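Local coordinates for protein probable glutamine synthetase (Pseudomonas aeruginosa, PDB 4HPP) that belongs to the glutamine synthetase family, pairing an N-terminal beta domain with a larger catalytic domain that holds magnesium and a bound glutamic acid in this model, at residues Ser46-Ser57 against Thr415-Leu426; Val270-Cys278 against Gly383-Leu391. All coordinates share one frame; numbering follows the deposited sequence.

Contact 1: residues Ser46-Ser57 against Thr415-Leu426; sequences SSLTPQDLIDES and TYLAMKRHELAL
T49 and P50 open a type I beta turn that sits against M419, H422 and E423 of helix 410-427, resting a loop of the glutamine synthetase N-terminal domain on a late helix of the catalytic domain. No direct hydrogen bond joins the two segments. The apolar part is built round M419 and L426. The M419 chain, bent at chi2 and chi3, lays CG 3.5 Å from S47 O and places SD beside T49 CA and, more loosely, P50 CD. T49 CG2 lies against the helix backbone beside M419 O, while L426 CD1 meets T49 OG1 and L426 CD2 packs on L53 CD1 at 3.9 Å. Polar groups find partners within their own segment or beyond the contact. T49 OG1 donates to L53 O in the carbonyl plane (3.2 Å), and T49 N uses the same oxygen, closing the loop on itself. E423 crosses P50 at about a right angle and sets OE2 against the ring's CD and CG; OE2 takes K420 NZ on its syn lone pair at 2.7 Å, a salt bridge, and OE1 accepts from A285 N. The D52 carboxylate makes a salt bridge with R22 and accepts from A147 N of a second subunit. H422 stands with CG anti to its backbone N (chi1 -177°), which carries the ring against the backbone of I54 and D55; D55 OD1 lies 4.1 Å above the ring plane, over its centre, the carboxylate turned 70° from it. At the ring edge one water bridges the segments: it donates to S47 O, accepts from D55 N and lies 2.8 Å from H422 ND1.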
# COMPACT_ATOMS: atom_id res chain seq x y z
N SER A 46 32.62 -12.50 -30.32
CA SER A 46 33.12 -13.82 -29.95
C SER A 46 34.43 -13.77 -29.14
O SER A 46 34.86 -14.78 -28.57
CB SER A 46 33.28 -14.69 -31.19
OG SER A 46 32.10 -14.67 -31.98
N SER A 47 35.05 -12.60 -29.04
CA SER A 47 36.14 -12.48 -28.08
C SER A 47 35.71 -11.90 -26.73
O SER A 47 36.59 -11.57 -25.92
CB SER A 47 37.32 -11.65 -28.64
OG SER A 47 37.67 -11.96 -29.99
N LEU A 48 34.40 -11.69 -26.47
CA LEU A 48 34.01 -11.17 -25.14
C LEU A 48 34.15 -12.25 -24.11
O LEU A 48 33.69 -13.37 -24.32
CB LEU A 48 32.61 -10.58 -25.06
CG LEU A 48 32.23 -9.26 -25.76
CD1 LEU A 48 30.74 -9.17 -26.03
CD2 LEU A 48 32.68 -8.01 -25.03
N THR A 49 34.80 -11.88 -23.01
CA THR A 49 35.01 -12.71 -21.83
C THR A 49 33.75 -12.64 -20.97
O THR A 49 32.90 -11.80 -21.20
CB THR A 49 36.21 -12.22 -20.97
OG1 THR A 49 36.00 -10.86 -20.58
CG2 THR A 49 37.52 -12.35 -21.72
N PRO A 50 33.65 -13.51 -19.93
CA PRO A 50 32.47 -13.32 -19.08
C PRO A 50 32.30 -11.91 -18.51
O PRO A 50 31.18 -11.48 -18.23
CB PRO A 50 32.68 -14.37 -17.99
CG PRO A 50 33.42 -15.49 -18.70
CD PRO A 50 34.31 -14.82 -19.71
N GLN A 51 33.39 -11.17 -18.37
CA GLN A 51 33.34 -9.86 -17.73
C GLN A 51 33.09 -8.76 -18.75
O GLN A 51 33.20 -7.58 -18.44
CB GLN A 51 34.61 -9.59 -16.92
CG GLN A 51 34.84 -10.60 -15.81
CD GLN A 51 35.39 -11.94 -16.31
OE1 GLN A 51 35.85 -12.07 -17.47
NE2 GLN A 51 35.31 -12.96 -15.45
N ASP A 52 32.76 -9.18 -19.96
CA ASP A 52 32.34 -8.30 -21.06
C ASP A 52 33.45 -7.48 -21.69
O ASP A 52 33.18 -6.45 -22.31
CB ASP A 52 31.11 -7.44 -20.66
CG ASP A 52 29.76 -8.17 -20.93
OD1 ASP A 52 29.79 -9.27 -21.57
OD2 ASP A 52 28.70 -7.64 -20.51
N LEU A 53 34.68 -7.95 -21.56
CA LEU A 53 35.84 -7.25 -22.14
C LEU A 53 36.42 -8.03 -23.29
O LEU A 53 36.43 -9.25 -23.29
CB LEU A 53 36.92 -6.91 -21.08
CG LEU A 53 36.48 -5.71 -20.23
CD1 LEU A 53 36.95 -5.75 -18.78
CD2 LEU A 53 36.80 -4.36 -20.91
N ILE A 54 36.85 -7.29 -24.29
CA ILE A 54 37.65 -7.79 -25.38
C ILE A 54 39.11 -7.28 -25.21
O ILE A 54 39.33 -6.10 -24.85
CB ILE A 54 37.05 -7.28 -26.69
CG1 ILE A 54 35.73 -8.01 -26.99
CG2 ILE A 54 38.02 -7.49 -27.83
CD1 ILE A 54 34.77 -7.26 -27.90
N ASP A 55 40.08 -8.17 -25.44
CA ASP A 55 41.50 -7.81 -25.53
C ASP A 55 41.91 -7.38 -26.92
O ASP A 55 41.18 -7.62 -27.87
CB ASP A 55 42.39 -8.99 -25.17
CG ASP A 55 43.75 -8.53 -24.71
OD1 ASP A 55 43.82 -8.06 -23.57
OD2 ASP A 55 44.72 -8.60 -25.49
N GLU A 56 43.09 -6.77 -27.04
CA GLU A 56 43.73 -6.56 -28.36
C GLU A 56 44.23 -7.90 -28.98
O GLU A 56 44.51 -7.97 -30.19
CB GLU A 56 44.86 -5.53 -28.27
CG GLU A 56 45.99 -5.92 -27.32
CD GLU A 56 47.20 -4.98 -27.38
OE1 GLU A 56 47.40 -4.23 -26.39
OE2 GLU A 56 47.94 -4.97 -28.39
N SER A 57 44.33 -8.94 -28.14
CA SER A 57 44.73 -10.31 -28.55
C SER A 57 43.70 -11.06 -29.41
O SER A 57 43.93 -12.20 -29.79
CB SER A 57 45.02 -11.18 -27.31
OG SER A 57 43.81 -11.66 -26.73
N THR A 415 40.52 -17.87 -30.98
CA THR A 415 39.64 -16.87 -30.34
C THR A 415 39.19 -17.32 -28.94
O THR A 415 39.17 -16.52 -27.98
CB THR A 415 38.57 -16.32 -31.30
OG1 THR A 415 37.37 -16.02 -30.58
CG2 THR A 415 38.29 -17.28 -32.42
N TYR A 416 38.96 -18.63 -28.81
CA TYR A 416 38.66 -19.23 -27.51
C TYR A 416 39.83 -19.16 -26.57
O TYR A 416 39.74 -18.66 -25.44
CB TYR A 416 38.22 -20.69 -27.68
CG TYR A 416 37.65 -21.25 -26.40
CD1 TYR A 416 38.47 -21.90 -25.47
CD2 TYR A 416 36.32 -21.06 -26.08
CE1 TYR A 416 37.95 -22.39 -24.28
CE2 TYR A 416 35.79 -21.55 -24.89
CZ TYR A 416 36.60 -22.21 -24.00
OH TYR A 416 36.08 -22.68 -22.84
N LEU A 417 40.96 -19.69 -27.03
CA LEU A 417 42.17 -19.72 -26.22
C LEU A 417 42.62 -18.36 -25.77
O LEU A 417 43.11 -18.20 -24.65
CB LEU A 417 43.30 -20.35 -27.03
CG LEU A 417 43.44 -21.86 -27.06
CD1 LEU A 417 44.71 -22.16 -27.83
CD2 LEU A 417 43.49 -22.48 -25.66
N ALA A 418 42.46 -17.36 -26.63
CA ALA A 418 42.81 -15.99 -26.24
C ALA A 418 41.80 -15.38 -25.32
O ALA A 418 42.16 -14.76 -24.26
CB ALA A 418 42.98 -15.14 -27.46
N MET A 419 40.52 -15.57 -25.66
CA MET A 419 39.47 -15.02 -24.82
C MET A 419 39.55 -15.54 -23.37
O MET A 419 39.19 -14.82 -22.45
CB MET A 419 38.09 -15.26 -25.40
CG MET A 419 37.01 -14.73 -24.46
SD MET A 419 36.37 -15.94 -23.30
CE MET A 419 35.32 -16.89 -24.45
N LYS A 420 40.01 -16.77 -23.17
CA LYS A 420 39.98 -17.34 -21.82
C LYS A 420 41.19 -16.91 -20.96
O LYS A 420 41.05 -16.62 -19.76
CB LYS A 420 39.87 -18.87 -21.88
CG LYS A 420 38.51 -19.44 -22.25
CD LYS A 420 37.48 -19.20 -21.13
CE LYS A 420 36.08 -19.51 -21.64
NZ LYS A 420 35.15 -19.15 -20.54
N ARG A 421 42.38 -16.87 -21.57
CA ARG A 421 43.55 -16.25 -20.94
C ARG A 421 43.14 -14.91 -20.34
O ARG A 421 43.50 -14.55 -19.16
CB ARG A 421 44.64 -15.98 -22.01
CG ARG A 421 45.42 -17.20 -22.47
CD ARG A 421 45.99 -17.97 -21.26
NE ARG A 421 46.42 -19.31 -21.67
CZ ARG A 421 46.71 -20.31 -20.84
NH1 ARG A 421 46.63 -20.12 -19.53
NH2 ARG A 421 47.09 -21.48 -21.32
N HIS A 422 42.39 -14.19 -21.20
CA HIS A 422 41.93 -12.88 -20.89
C HIS A 422 40.93 -12.91 -19.78
O HIS A 422 40.96 -12.07 -18.84
CB HIS A 422 41.41 -12.19 -22.13
CG HIS A 422 40.97 -10.77 -21.87
ND1 HIS A 422 40.15 -10.09 -22.70
CD2 HIS A 422 41.25 -9.91 -20.80
CE1 HIS A 422 39.93 -8.86 -22.18
NE2 HIS A 422 40.61 -8.76 -21.02
N GLU A 423 40.05 -13.91 -19.82
CA GLU A 423 39.15 -14.09 -18.71
C GLU A 423 39.98 -14.33 -17.45
O GLU A 423 39.74 -13.69 -16.43
CB GLU A 423 38.18 -15.25 -18.96
CG GLU A 423 37.29 -15.50 -17.77
CD GLU A 423 36.47 -16.77 -17.87
OE1 GLU A 423 36.17 -17.35 -16.81
OE2 GLU A 423 36.10 -17.17 -18.99
N LEU A 424 40.97 -15.21 -17.50
CA LEU A 424 41.74 -15.46 -16.27
C LEU A 424 42.65 -14.30 -15.87
O LEU A 424 42.78 -14.01 -14.68
CB LEU A 424 42.40 -16.85 -16.21
CG LEU A 424 43.54 -17.34 -17.08
CD1 LEU A 424 44.89 -17.12 -16.39
CD2 LEU A 424 43.32 -18.82 -17.35
N ALA A 425 43.22 -13.59 -16.85
CA ALA A 425 43.83 -12.28 -16.51
C ALA A 425 42.82 -11.49 -15.68
O ALA A 425 43.15 -11.05 -14.58
CB ALA A 425 44.27 -11.46 -17.73
N LEU A 426 41.59 -11.32 -16.17
CA LEU A 426 40.72 -10.38 -15.48
C LEU A 426 40.42 -10.78 -14.04
O LEU A 426 39.97 -9.95 -13.25
CB LEU A 426 39.46 -10.09 -16.26
CG LEU A 426 39.65 -9.29 -17.56
CD1 LEU A 426 38.47 -9.55 -18.50
CD2 LEU A 426 39.86 -7.80 -17.24
O HOH W 1 39.06 -10.96 -25.09

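Contact 2: residues Val270-Cys278 against Gly383-Leu391; sequences VLAHLPALC and GIQALPATL
Q385 and P275 meet at about a right angle, the amide end of the glutamine passing beside the proline ring where helix 261-281 is kinked. Bent at chi2, Q385 brings OE1 to 3.3 Å from P275 CD and points NE2 at A272 O. That bond, 2.8 Å long with an N-H...O angle of 165°, keeps the acceptor nearly in the amide plane, although the donor is tilted 20° from the plane of the carbonyl. A272 O is the carbonyl A276 N would normally take, but at the kink A276 N bonds H273 O instead, and Q385 NE2 uses A272 O. The two prolines touch, P388 CD 3.9 Å from P275 CB, and P388 CG rests 3.5 Å from P275 O and also touches C278 CB. L387 has CG anti to the carbonyl carbon, and its CD2 packs against both L274 CB (3.7 Å) and C278 SG (4.1 Å). Q385 takes the A272 end, while L387 and P388 share the P275-C278 end. The extended segment is also held by backbone bonds of Q385 with A301 and L387 with A299. Around the pair, L274 and L387 reach strand 330-336 at F333 and P335 respectively, H273 and L277 face helix 342-358, and P275 and P388 both lean on C397 of helix 391-399.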
# COMPACT_ATOMS: atom_id res chain seq x y z
N VAL A 270 36.75 -40.22 -24.89
CA VAL A 270 36.29 -39.23 -23.94
C VAL A 270 37.27 -39.23 -22.77
O VAL A 270 37.76 -38.16 -22.38
CB VAL A 270 34.86 -39.57 -23.42
CG1 VAL A 270 34.47 -38.72 -22.21
CG2 VAL A 270 33.82 -39.50 -24.53
N LEU A 271 37.54 -40.43 -22.21
CA LEU A 271 38.48 -40.56 -21.08
C LEU A 271 39.90 -40.03 -21.38
O LEU A 271 40.46 -39.29 -20.59
CB LEU A 271 38.52 -41.99 -20.50
CG LEU A 271 37.19 -42.40 -19.83
CD1 LEU A 271 37.34 -43.52 -18.84
CD2 LEU A 271 36.51 -41.24 -19.10
N ALA A 272 40.46 -40.38 -22.53
CA ALA A 272 41.85 -40.03 -22.82
C ALA A 272 42.01 -38.54 -23.00
O ALA A 272 43.06 -37.96 -22.62
CB ALA A 272 42.32 -40.76 -24.04
N HIS A 273 40.95 -37.91 -23.51
CA HIS A 273 40.93 -36.48 -23.72
C HIS A 273 40.32 -35.65 -22.62
O HIS A 273 40.40 -34.43 -22.67
CB HIS A 273 40.24 -36.15 -25.04
CG HIS A 273 40.98 -36.68 -26.24
ND1 HIS A 273 42.14 -36.14 -26.69
CD2 HIS A 273 40.72 -37.78 -27.06
CE1 HIS A 273 42.57 -36.84 -27.75
NE2 HIS A 273 41.70 -37.83 -27.98
N LEU A 274 39.72 -36.27 -21.62
CA LEU A 274 39.07 -35.45 -20.56
C LEU A 274 39.87 -34.25 -20.03
O LEU A 274 39.27 -33.20 -19.81
CB LEU A 274 38.50 -36.28 -19.37
CG LEU A 274 36.96 -36.29 -19.32
CD1 LEU A 274 36.46 -37.31 -18.33
CD2 LEU A 274 36.42 -34.91 -18.99
N PRO A 275 41.21 -34.40 -19.78
CA PRO A 275 41.82 -33.18 -19.18
C PRO A 275 41.73 -31.97 -20.10
O PRO A 275 41.73 -30.85 -19.61
CB PRO A 275 43.29 -33.59 -18.85
CG PRO A 275 43.24 -35.08 -18.74
CD PRO A 275 42.10 -35.58 -19.64
N ALA A 276 41.61 -32.20 -21.40
CA ALA A 276 41.41 -31.11 -22.36
C ALA A 276 39.95 -30.68 -22.40
O ALA A 276 39.62 -29.47 -22.54
CB ALA A 276 41.87 -31.54 -23.77
N LEU A 277 39.05 -31.68 -22.31
CA LEU A 277 37.63 -31.42 -22.49
C LEU A 277 37.17 -30.50 -21.38
O LEU A 277 36.15 -29.81 -21.51
CB LEU A 277 36.81 -32.68 -22.45
CG LEU A 277 36.89 -33.64 -23.62
CD1 LEU A 277 36.06 -34.89 -23.31
CD2 LEU A 277 36.47 -32.93 -24.88
N CYS A 278 37.95 -30.49 -20.29
CA CYS A 278 37.63 -29.66 -19.18
C CYS A 278 37.68 -28.16 -19.49
O CYS A 278 36.92 -27.38 -18.92
CB CYS A 278 38.47 -30.03 -17.97
SG CYS A 278 37.96 -31.66 -17.37
N GLY A 383 46.54 -46.13 -16.14
CA GLY A 383 46.15 -45.57 -17.44
C GLY A 383 45.09 -44.48 -17.29
O GLY A 383 44.10 -44.46 -18.02
N ILE A 384 45.36 -43.56 -16.37
CA ILE A 384 44.34 -42.70 -15.80
C ILE A 384 44.94 -41.33 -15.41
O ILE A 384 45.88 -41.28 -14.61
CB ILE A 384 43.67 -43.44 -14.59
CG1 ILE A 384 42.46 -44.26 -15.08
CG2 ILE A 384 43.33 -42.50 -13.44
CD1 ILE A 384 41.73 -45.07 -14.01
N GLN A 385 44.41 -40.24 -16.00
CA GLN A 385 44.85 -38.84 -15.70
C GLN A 385 43.99 -38.08 -14.63
O GLN A 385 42.78 -38.30 -14.49
CB GLN A 385 44.92 -37.98 -16.99
CG GLN A 385 45.41 -38.66 -18.26
CD GLN A 385 44.46 -38.45 -19.45
OE1 GLN A 385 43.24 -38.61 -19.32
NE2 GLN A 385 45.01 -38.12 -20.63
N ALA A 386 44.63 -37.20 -13.87
CA ALA A 386 43.89 -36.19 -13.11
C ALA A 386 43.32 -35.11 -14.07
O ALA A 386 43.97 -34.69 -15.05
CB ALA A 386 44.78 -35.55 -12.04
N LEU A 387 42.09 -34.69 -13.78
CA LEU A 387 41.50 -33.51 -14.42
C LEU A 387 42.21 -32.27 -13.89
O LEU A 387 42.61 -32.23 -12.73
CB LEU A 387 39.97 -33.45 -14.18
CG LEU A 387 39.21 -34.71 -14.63
CD1 LEU A 387 37.70 -34.60 -14.51
CD2 LEU A 387 39.57 -35.14 -16.04
N PRO A 388 42.41 -31.25 -14.73
CA PRO A 388 43.11 -30.06 -14.23
C PRO A 388 42.46 -29.44 -12.98
O PRO A 388 41.38 -29.89 -12.54
CB PRO A 388 43.06 -29.10 -15.42
CG PRO A 388 42.04 -29.66 -16.36
CD PRO A 388 42.06 -31.13 -16.15
N ALA A 389 43.10 -28.42 -12.41
CA ALA A 389 42.64 -27.86 -11.15
C ALA A 389 42.33 -26.37 -11.22
O ALA A 389 41.81 -25.82 -10.27
CB ALA A 389 43.66 -28.13 -10.06
N THR A 390 42.68 -25.70 -12.31
CA THR A 390 42.32 -24.29 -12.54
C THR A 390 42.01 -24.20 -14.01
O THR A 390 42.38 -25.08 -14.80
CB THR A 390 43.50 -23.30 -12.26
OG1 THR A 390 44.60 -23.63 -13.11
CG2 THR A 390 43.96 -23.31 -10.79
N LEU A 391 41.38 -23.12 -14.42
CA LEU A 391 41.23 -22.86 -15.85
C LEU A 391 42.56 -22.88 -16.63
O LEU A 391 42.61 -23.42 -17.79
CB LEU A 391 40.54 -21.52 -16.04
CG LEU A 391 40.07 -21.30 -17.45
CD1 LEU A 391 39.36 -22.54 -18.00
CD2 LEU A 391 39.21 -20.04 -17.39

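Contact 1 joins the two domains, whereas contact 2 lies wholly within the catalytic domain and packs a loop on helix 261-281. Both are partly buried and lie well off the chain centre, contact 1 being the larger (661 against 359 Å²). In each, an irregular segment lies on a helix. Contact 1 relies on packing and a bridging water, with a second subunit reaching its loop; contact 2 has a direct amide-to-carbonyl bond and no other chain on it. Nested in sequence inside contact 1, contact 2 meets it through L391, at the start of helix 391-399, whose side chain packs on K420, E423 and L424.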